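Local structure of peptidase S15/CocE/NonD (Thaumarchaeota archaeon SCGC AB-539-E09, 4PF1) at residues Trp191-Phe202 and Asp531-Phe541. The protein probably acts as a serine aminopeptidase of the alpha/beta hydrolase fold, removing residues from the N-terminal end of peptides. Residues are numbered along the deposited sequence; the frame is centred on the assembly and turned at random.
Sequences WMGDDWFHMGAF and DIFRGRYREDF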
ATOM      1  N   TRP A 191     -17.100 -32.828  12.543  1.00 15.37           N
ATOM      2  CA  TRP A 191     -18.549 -32.630  12.515  1.00 14.81           C
ATOM      3  C   TRP A 191     -18.996 -31.670  13.616  1.00 19.66           C
ATOM      4  O   TRP A 191     -19.807 -30.778  13.352  1.00 18.81           O
ATOM      5  CB  TRP A 191     -19.277 -33.975  12.655  1.00 13.46           C
ATOM      6  CG  TRP A 191     -20.731 -33.937  12.280  1.00 14.17           C
ATOM      7  CD1 TRP A 191     -21.284 -34.354  11.106  1.00 17.09           C
ATOM      8  CD2 TRP A 191     -21.820 -33.494  13.102  1.00 13.85           C
ATOM      9  NE1 TRP A 191     -22.649 -34.194  11.142  1.00 16.55           N
ATOM     10  CE2 TRP A 191     -23.006 -33.668  12.354  1.00 17.80           C
ATOM     11  CE3 TRP A 191     -21.911 -32.954  14.398  1.00 14.79           C
ATOM     12  CZ2 TRP A 191     -24.267 -33.341  12.866  1.00 17.21           C
ATOM     13  CZ3 TRP A 191     -23.157 -32.615  14.894  1.00 16.20           C
ATOM     14  CH2 TRP A 191     -24.317 -32.811  14.134  1.00 16.98           C
ATOM     15  N   MET A 192     -18.512 -31.880  14.862  1.00 17.36           N
ATOM     16  CA  MET A 192     -18.916 -31.062  16.009  1.00 17.42           C
ATOM     17  C   MET A 192     -18.547 -29.589  15.842  1.00 20.89           C
ATOM     18  O   MET A 192     -19.397 -28.733  16.080  1.00 20.94           O
ATOM     19  CB  MET A 192     -18.351 -31.609  17.330  1.00 19.94           C
ATOM     20  CG  MET A 192     -19.197 -32.726  17.943  1.00 24.02           C
ATOM     21  SD  MET A 192     -20.945 -32.310  18.243  1.00 28.31           S
ATOM     22  CE  MET A 192     -20.773 -30.988  19.448  1.00 25.05           C
ATOM     23  N   GLY A 193     -17.318 -29.294  15.423  1.00 16.91           N
ATOM     24  CA  GLY A 193     -16.933 -27.895  15.251  1.00 16.23           C
ATOM     25  C   GLY A 193     -15.579 -27.588  14.651  1.00 18.80           C
ATOM     26  O   GLY A 193     -15.053 -26.492  14.868  1.00 17.60           O
ATOM     27  N   ASP A 194     -15.009 -28.509  13.865  1.00 16.13           N
ATOM     28  CA  ASP A 194     -13.721 -28.210  13.261  1.00 15.66           C
ATOM     29  C   ASP A 194     -13.860 -27.838  11.758  1.00 19.25           C
ATOM     30  O   ASP A 194     -14.416 -26.782  11.465  1.00 18.87           O
ATOM     31  CB  ASP A 194     -12.679 -29.312  13.524  1.00 17.52           C
ATOM     32  CG  ASP A 194     -12.088 -29.274  14.937  1.00 24.67           C
ATOM     33  OD1 ASP A 194     -12.010 -28.168  15.524  1.00 23.51           O
ATOM     34  OD2 ASP A 194     -11.695 -30.343  15.446  1.00 29.39           O
ATOM     35  N   ASP A 195     -13.344 -28.658  10.827  1.00 15.88           N
ATOM     36  CA  ASP A 195     -13.267 -28.289   9.405  1.00 15.44           C
ATOM     37  C   ASP A 195     -14.513 -28.512   8.538  1.00 18.01           C
ATOM     38  O   ASP A 195     -14.794 -27.662   7.693  1.00 17.23           O
ATOM     39  CB  ASP A 195     -12.095 -29.008   8.733  1.00 17.20           C
ATOM     40  CG  ASP A 195     -10.750 -28.543   9.233  1.00 25.56           C
ATOM     41  OD1 ASP A 195     -10.360 -27.403   8.910  1.00 24.70           O
ATOM     42  OD2 ASP A 195     -10.088 -29.318   9.943  1.00 32.13           O
ATOM     43  N   TRP A 196     -15.166 -29.679   8.633  1.00 14.63           N
ATOM     44  CA  TRP A 196     -16.243 -30.046   7.703  1.00 14.51           C
ATOM     45  C   TRP A 196     -17.625 -29.519   8.115  1.00 17.18           C
ATOM     46  O   TRP A 196     -18.364 -29.050   7.251  1.00 16.06           O
ATOM     47  CB  TRP A 196     -16.281 -31.573   7.478  1.00 13.77           C
ATOM     48  CG  TRP A 196     -14.922 -32.229   7.497  1.00 14.89           C
ATOM     49  CD1 TRP A 196     -14.504 -33.220   8.335  1.00 17.94           C
ATOM     50  CD2 TRP A 196     -13.784 -31.878   6.690  1.00 14.62           C
ATOM     51  NE1 TRP A 196     -13.179 -33.512   8.104  1.00 17.37           N
ATOM     52  CE2 TRP A 196     -12.710 -32.698   7.101  1.00 18.70           C
ATOM     53  CE3 TRP A 196     -13.564 -30.937   5.666  1.00 15.88           C
ATOM     54  CZ2 TRP A 196     -11.455 -32.652   6.483  1.00 17.89           C
ATOM     55  CZ3 TRP A 196     -12.305 -30.858   5.090  1.00 17.42           C
ATOM     56  CH2 TRP A 196     -11.267 -31.708   5.499  1.00 18.19           C
ATOM     57  N   PHE A 197     -17.979 -29.613   9.406  1.00 13.57           N
ATOM     58  CA  PHE A 197     -19.258 -29.120   9.931  1.00 13.29           C
ATOM     59  C   PHE A 197     -19.068 -28.422  11.279  1.00 17.44           C
ATOM     60  O   PHE A 197     -18.138 -28.751  12.016  1.00 16.67           O
ATOM     61  CB  PHE A 197     -20.283 -30.272  10.129  1.00 15.18           C
ATOM     62  CG  PHE A 197     -20.608 -31.180   8.964  1.00 16.59           C
ATOM     63  CD1 PHE A 197     -19.758 -32.229   8.621  1.00 19.35           C
ATOM     64  CD2 PHE A 197     -21.843 -31.108   8.331  1.00 18.30           C
ATOM     65  CE1 PHE A 197     -20.087 -33.110   7.588  1.00 20.40           C
ATOM     66  CE2 PHE A 197     -22.171 -31.989   7.293  1.00 21.22           C
ATOM     67  CZ  PHE A 197     -21.293 -32.985   6.931  1.00 19.26           C
ATOM     68  N   HIS A 198     -19.995 -27.505  11.621  1.00 14.44           N
ATOM     69  CA  HIS A 198     -20.091 -26.871  12.934  1.00 14.65           C
ATOM     70  C   HIS A 198     -21.484 -27.145  13.463  1.00 20.14           C
ATOM     71  O   HIS A 198     -22.455 -26.568  12.968  1.00 19.67           O
ATOM     72  CB  HIS A 198     -19.790 -25.362  12.880  1.00 14.65           C
ATOM     73  CG  HIS A 198     -18.330 -25.029  12.864  1.00 17.29           C
ATOM     74  ND1 HIS A 198     -17.850 -23.890  13.472  1.00 18.57           N
ATOM     75  CD2 HIS A 198     -17.298 -25.677  12.275  1.00 18.54           C
ATOM     76  CE1 HIS A 198     -16.548 -23.879  13.237  1.00 17.76           C
ATOM     77  NE2 HIS A 198     -16.173 -24.930  12.515  1.00 18.08           N
ATOM     78  N   MET A 199     -21.592 -28.120  14.388  1.00 18.44           N
ATOM     79  CA  MET A 199     -22.855 -28.580  14.990  1.00 19.15           C
ATOM     80  C   MET A 199     -23.923 -28.914  13.899  1.00 22.37           C
ATOM     81  O   MET A 199     -25.094 -28.544  14.026  1.00 21.98           O
ATOM     82  CB  MET A 199     -23.382 -27.560  16.026  1.00 21.69           C
ATOM     83  CG  MET A 199     -22.590 -27.572  17.327  1.00 26.00           C
ATOM     84  SD  MET A 199     -23.031 -26.240  18.477  1.00 31.28           S
ATOM     85  CE  MET A 199     -22.038 -24.885  17.814  1.00 27.46           C
ATOM     86  N   GLY A 200     -23.480 -29.601  12.841  1.00 18.13           N
ATOM     87  CA  GLY A 200     -24.347 -30.039  11.749  1.00 17.88           C
ATOM     88  C   GLY A 200     -24.373 -29.182  10.498  1.00 20.11           C
ATOM     89  O   GLY A 200     -24.796 -29.657   9.439  1.00 19.87           O
ATOM     90  N   ALA A 201     -23.967 -27.905  10.608  1.00 15.28           N
ATOM     91  CA  ALA A 201     -23.953 -26.984   9.471  1.00 14.16           C
ATOM     92  C   ALA A 201     -22.717 -27.244   8.608  1.00 16.68           C
ATOM     93  O   ALA A 201     -21.594 -27.097   9.082  1.00 15.47           O
ATOM     94  CB  ALA A 201     -23.984 -25.547   9.959  1.00 14.44           C
ATOM     95  N   PHE A 202     -22.932 -27.680   7.351  1.00 13.88           N
ATOM     96  CA  PHE A 202     -21.868 -28.069   6.421  1.00 13.14           C
ATOM     97  C   PHE A 202     -21.044 -26.889   5.887  1.00 17.18           C
ATOM     98  O   PHE A 202     -21.599 -25.951   5.309  1.00 17.07           O
ATOM     99  CB  PHE A 202     -22.451 -28.871   5.244  1.00 14.71           C
ATOM    100  CG  PHE A 202     -21.423 -29.425   4.276  1.00 15.70           C
ATOM    101  CD1 PHE A 202     -20.328 -30.154   4.737  1.00 18.28           C
ATOM    102  CD2 PHE A 202     -21.572 -29.254   2.906  1.00 16.78           C
ATOM    103  CE1 PHE A 202     -19.387 -30.674   3.843  1.00 18.83           C
ATOM    104  CE2 PHE A 202     -20.638 -29.791   2.013  1.00 19.69           C
ATOM    105  CZ  PHE A 202     -19.548 -30.490   2.488  1.00 17.67           C
ATOM    106  N   ASP A 531     -20.606 -18.928  16.523  1.00 13.88           N
ATOM    107  CA  ASP A 531     -20.808 -20.249  15.940  1.00 13.54           C
ATOM    108  C   ASP A 531     -22.230 -20.420  15.415  1.00 15.57           C
ATOM    109  O   ASP A 531     -23.066 -19.526  15.563  1.00 14.65           O
ATOM    110  CB  ASP A 531     -20.430 -21.386  16.909  1.00 15.84           C
ATOM    111  CG  ASP A 531     -19.585 -22.458  16.229  1.00 23.23           C
ATOM    112  OD1 ASP A 531     -19.848 -22.757  15.039  1.00 23.85           O
ATOM    113  OD2 ASP A 531     -18.641 -22.962  16.868  1.00 24.99           O
ATOM    114  N   ILE A 532     -22.478 -21.555  14.752  1.00 11.68           N
ATOM    115  CA  ILE A 532     -23.749 -21.877  14.103  1.00 10.99           C
ATOM    116  C   ILE A 532     -24.255 -23.246  14.571  1.00 15.02           C
ATOM    117  O   ILE A 532     -23.459 -24.151  14.834  1.00 14.40           O
ATOM    118  CB  ILE A 532     -23.568 -21.819  12.545  1.00 13.35           C
ATOM    119  CG1 ILE A 532     -24.887 -22.135  11.778  1.00 13.28           C
ATOM    120  CG2 ILE A 532     -22.396 -22.701  12.071  1.00 13.10           C
ATOM    121  CD1 ILE A 532     -24.862 -21.816  10.265  1.00 11.94           C
ATOM    122  N   PHE A 533     -25.582 -23.392  14.662  1.00 12.36           N
ATOM    123  CA  PHE A 533     -26.215 -24.647  15.035  1.00 12.66           C
ATOM    124  C   PHE A 533     -27.260 -25.021  13.986  1.00 16.88           C
ATOM    125  O   PHE A 533     -28.141 -24.213  13.687  1.00 16.39           O
ATOM    126  CB  PHE A 533     -26.860 -24.536  16.436  1.00 14.89           C
ATOM    127  CG  PHE A 533     -27.286 -25.854  17.049  1.00 17.37           C
ATOM    128  CD1 PHE A 533     -28.413 -26.526  16.586  1.00 21.23           C
ATOM    129  CD2 PHE A 533     -26.588 -26.397  18.121  1.00 19.86           C
ATOM    130  CE1 PHE A 533     -28.797 -27.749  17.143  1.00 22.81           C
ATOM    131  CE2 PHE A 533     -26.989 -27.605  18.695  1.00 23.40           C
ATOM    132  CZ  PHE A 533     -28.088 -28.277  18.199  1.00 22.02           C
ATOM    133  N   ARG A 534     -27.178 -26.246  13.437  1.00 14.41           N
ATOM    134  CA  ARG A 534     -28.175 -26.729  12.479  1.00 14.30           C
ATOM    135  C   ARG A 534     -29.338 -27.328  13.269  1.00 18.72           C
ATOM    136  O   ARG A 534     -29.184 -28.371  13.912  1.00 18.72           O
ATOM    137  CB  ARG A 534     -27.567 -27.728  11.479  1.00 13.45           C
ATOM    138  CG  ARG A 534     -28.502 -28.061  10.316  1.00 18.76           C
ATOM    139  CD  ARG A 534     -27.755 -28.187   9.009  1.00 20.58           C
ATOM    140  NE  ARG A 534     -27.532 -26.886   8.374  1.00 19.11           N
ATOM    141  CZ  ARG A 534     -26.865 -26.718   7.236  1.00 27.70           C
ATOM    142  NH1 ARG A 534     -26.336 -27.761   6.608  1.00 10.77           N
ATOM    143  NH2 ARG A 534     -26.710 -25.505   6.724  1.00 13.92           N
ATOM    144  N   GLY A 535     -30.463 -26.605  13.264  1.00 15.25           N
ATOM    145  CA  GLY A 535     -31.675 -26.888  14.033  1.00 15.45           C
ATOM    146  C   GLY A 535     -32.251 -28.287  13.985  1.00 19.52           C
ATOM    147  O   GLY A 535     -32.896 -28.710  14.948  1.00 19.29           O
ATOM    148  N   ARG A 536     -32.036 -29.018  12.875  1.00 16.13           N
ATOM    149  CA  ARG A 536     -32.532 -30.394  12.723  1.00 16.54           C
ATOM    150  C   ARG A 536     -31.881 -31.359  13.760  1.00 20.84           C
ATOM    151  O   ARG A 536     -32.414 -32.444  13.996  1.00 20.38           O
ATOM    152  CB  ARG A 536     -32.308 -30.903  11.282  1.00 15.86           C
ATOM    153  CG  ARG A 536     -30.835 -31.116  10.926  1.00 20.25           C
ATOM    154  CD  ARG A 536     -30.558 -31.064   9.437  1.00 20.23           C
ATOM    155  NE  ARG A 536     -30.832 -32.336   8.769  1.00 21.65           N
ATOM    156  CZ  ARG A 536     -31.877 -32.551   7.974  1.00 31.32           C
ATOM    157  NH1 ARG A 536     -32.048 -33.732   7.400  1.00 14.25           N
ATOM    158  NH2 ARG A 536     -32.756 -31.582   7.744  1.00 18.77           N
ATOM    159  N   TYR A 537     -30.749 -30.943  14.387  1.00 17.39           N
ATOM    160  CA  TYR A 537     -30.034 -31.751  15.384  1.00 17.42           C
ATOM    161  C   TYR A 537     -30.241 -31.204  16.821  1.00 22.49           C
ATOM    162  O   TYR A 537     -29.411 -31.454  17.699  1.00 21.76           O
ATOM    163  CB  TYR A 537     -28.525 -31.829  15.041  1.00 17.38           C
ATOM    164  CG  TYR A 537     -28.248 -32.227  13.608  1.00 17.79           C
ATOM    165  CD1 TYR A 537     -28.561 -33.504  13.144  1.00 19.89           C
ATOM    166  CD2 TYR A 537     -27.681 -31.328  12.711  1.00 17.54           C
ATOM    167  CE1 TYR A 537     -28.339 -33.865  11.816  1.00 19.42           C
ATOM    168  CE2 TYR A 537     -27.441 -31.683  11.384  1.00 18.07           C
ATOM    169  CZ  TYR A 537     -27.771 -32.953  10.941  1.00 24.33           C
ATOM    170  OH  TYR A 537     -27.551 -33.297   9.629  1.00 22.75           O
ATOM    171  N   ARG A 538     -31.379 -30.513  17.062  1.00 20.51           N
ATOM    172  CA  ARG A 538     -31.724 -29.906  18.357  1.00 21.49           C
ATOM    173  C   ARG A 538     -31.850 -30.931  19.502  1.00 28.61           C
ATOM    174  O   ARG A 538     -31.474 -30.626  20.634  1.00 28.89           O
ATOM    175  CB  ARG A 538     -33.042 -29.115  18.243  1.00 21.40           C
ATOM    176  CG  ARG A 538     -33.333 -28.220  19.446  1.00 26.87           C
ATOM    177  CD  ARG A 538     -34.737 -27.638  19.406  1.00 28.86           C
ATOM    178  NE  ARG A 538     -35.759 -28.606  19.817  1.00 28.97           N
ATOM    179  CZ  ARG A 538     -36.094 -28.851  21.080  1.00 35.64           C
ATOM    180  NH1 ARG A 538     -35.480 -28.218  22.073  1.00 20.05           N
ATOM    181  NH2 ARG A 538     -37.036 -29.739  21.361  1.00 21.64           N
ATOM    182  N   GLU A 539     -32.416 -32.108  19.224  1.00 27.34           N
ATOM    183  CA  GLU A 539     -32.660 -33.105  20.266  1.00 28.52           C
ATOM    184  C   GLU A 539     -31.701 -34.285  20.181  1.00 33.84           C
ATOM    185  O   GLU A 539     -31.515 -34.990  21.172  1.00 34.21           O
ATOM    186  CB  GLU A 539     -34.112 -33.583  20.211  1.00 30.58           C
ATOM    187  CG  GLU A 539     -35.095 -32.490  20.588  1.00 40.65           C
ATOM    188  CD  GLU A 539     -36.550 -32.900  20.523  1.00 59.74           C
ATOM    189  OE1 GLU A 539     -37.033 -33.530  21.491  1.00 57.45           O
ATOM    190  OE2 GLU A 539     -37.214 -32.566  19.516  1.00 50.18           O
ATOM    191  N   ASP A 540     -31.081 -34.491  19.011  1.00 30.27           N
ATOM    192  CA  ASP A 540     -30.118 -35.565  18.795  1.00 29.76           C
ATOM    193  C   ASP A 540     -29.182 -35.190  17.657  1.00 31.89           C
ATOM    194  O   ASP A 540     -29.644 -34.943  16.540  1.00 31.47           O
ATOM    195  CB  ASP A 540     -30.840 -36.896  18.492  1.00 32.27           C
ATOM    196  CG  ASP A 540     -30.000 -38.151  18.694  1.00 44.39           C
ATOM    197  OD1 ASP A 540     -28.751 -38.037  18.735  1.00 44.73           O
ATOM    198  OD2 ASP A 540     -30.589 -39.250  18.782  1.00 52.22           O
ATOM    199  N   PHE A 541     -27.864 -35.137  17.935  1.00 26.65           N
ATOM    200  CA  PHE A 541     -26.865 -34.822  16.917  1.00 25.27           C
ATOM    201  C   PHE A 541     -26.784 -35.949  15.858  1.00 27.82           C
ATOM    202  O   PHE A 541     -26.542 -35.663  14.686  1.00 26.60           O
ATOM    203  CB  PHE A 541     -25.485 -34.567  17.559  1.00 26.94           C
ATOM    204  CG  PHE A 541     -25.276 -33.180  18.143  1.00 28.34           C
ATOM    205  CD1 PHE A 541     -25.434 -32.041  17.355  1.00 31.12           C
ATOM    206  CD2 PHE A 541     -24.852 -33.018  19.456  1.00 30.50           C
ATOM    207  CE1 PHE A 541     -25.203 -30.765  17.882  1.00 31.64           C
ATOM    208  CE2 PHE A 541     -24.634 -31.739  19.987  1.00 33.23           C
ATOM    209  CZ  PHE A 541     -24.804 -30.621  19.192  1.00 30.99           C
TER
HETATM  210  O   HOH W   1     -16.572 -24.872  16.415  1.00 16.35           O
HETATM  211  O   HOH W   2     -25.641 -31.908   8.476  1.00 15.55           O
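Asp531 grips His198 through OD1, which accepts a hydrogen bond from His198 ND1 at 2.8 Å. OD1 lies near the imidazole plane and is met on its syn side; the ring and carboxylate planes stand 57° apart. The anti lone pair of OD1 accepts Ile532 N, and OD2 takes a water that also bonds Gly193 O. At its far edge the imidazole donates from NE2 to Asp194 O, so both ring nitrogens are engaged. An asparagine in place of Asp531 would probably weaken the hold on His198 and leave its imidazole less firmly oriented. Ile532 sets CD1 against Ala201 CB at 3.8 Å. Phe533 meets Met199 SD obliquely at CD2, 3.6 Å away, in a Met-aromatic contact. The backbone of Arg534 donates from N to Met199 O at 3.2 Å. Met199 and Gly200 are the central residues of a type I' turn, a tight beta hairpin of the S15 family region that docks on the edge strand 525-534 of the C-terminal non-catalytic region. The Arg534 guanidinium lays one face over Ala201 CA, while its nitrogens form salt bridges with Asp502 and Asp585. Tyr537 CE2 packs on Gly200 CA at 3.5 Å. With CG opposite the backbone N (chi1 -165°), Trp191 points a ring edge at the face of Tyr537, centroids 5.1 Å apart. A water links Tyr537 OH to Gly200 O. Phe541 brings CD1 to the edge of Trp191 at CZ3, and Met192 SD sits over the Phe541 face, 4.1 Å from its centroid.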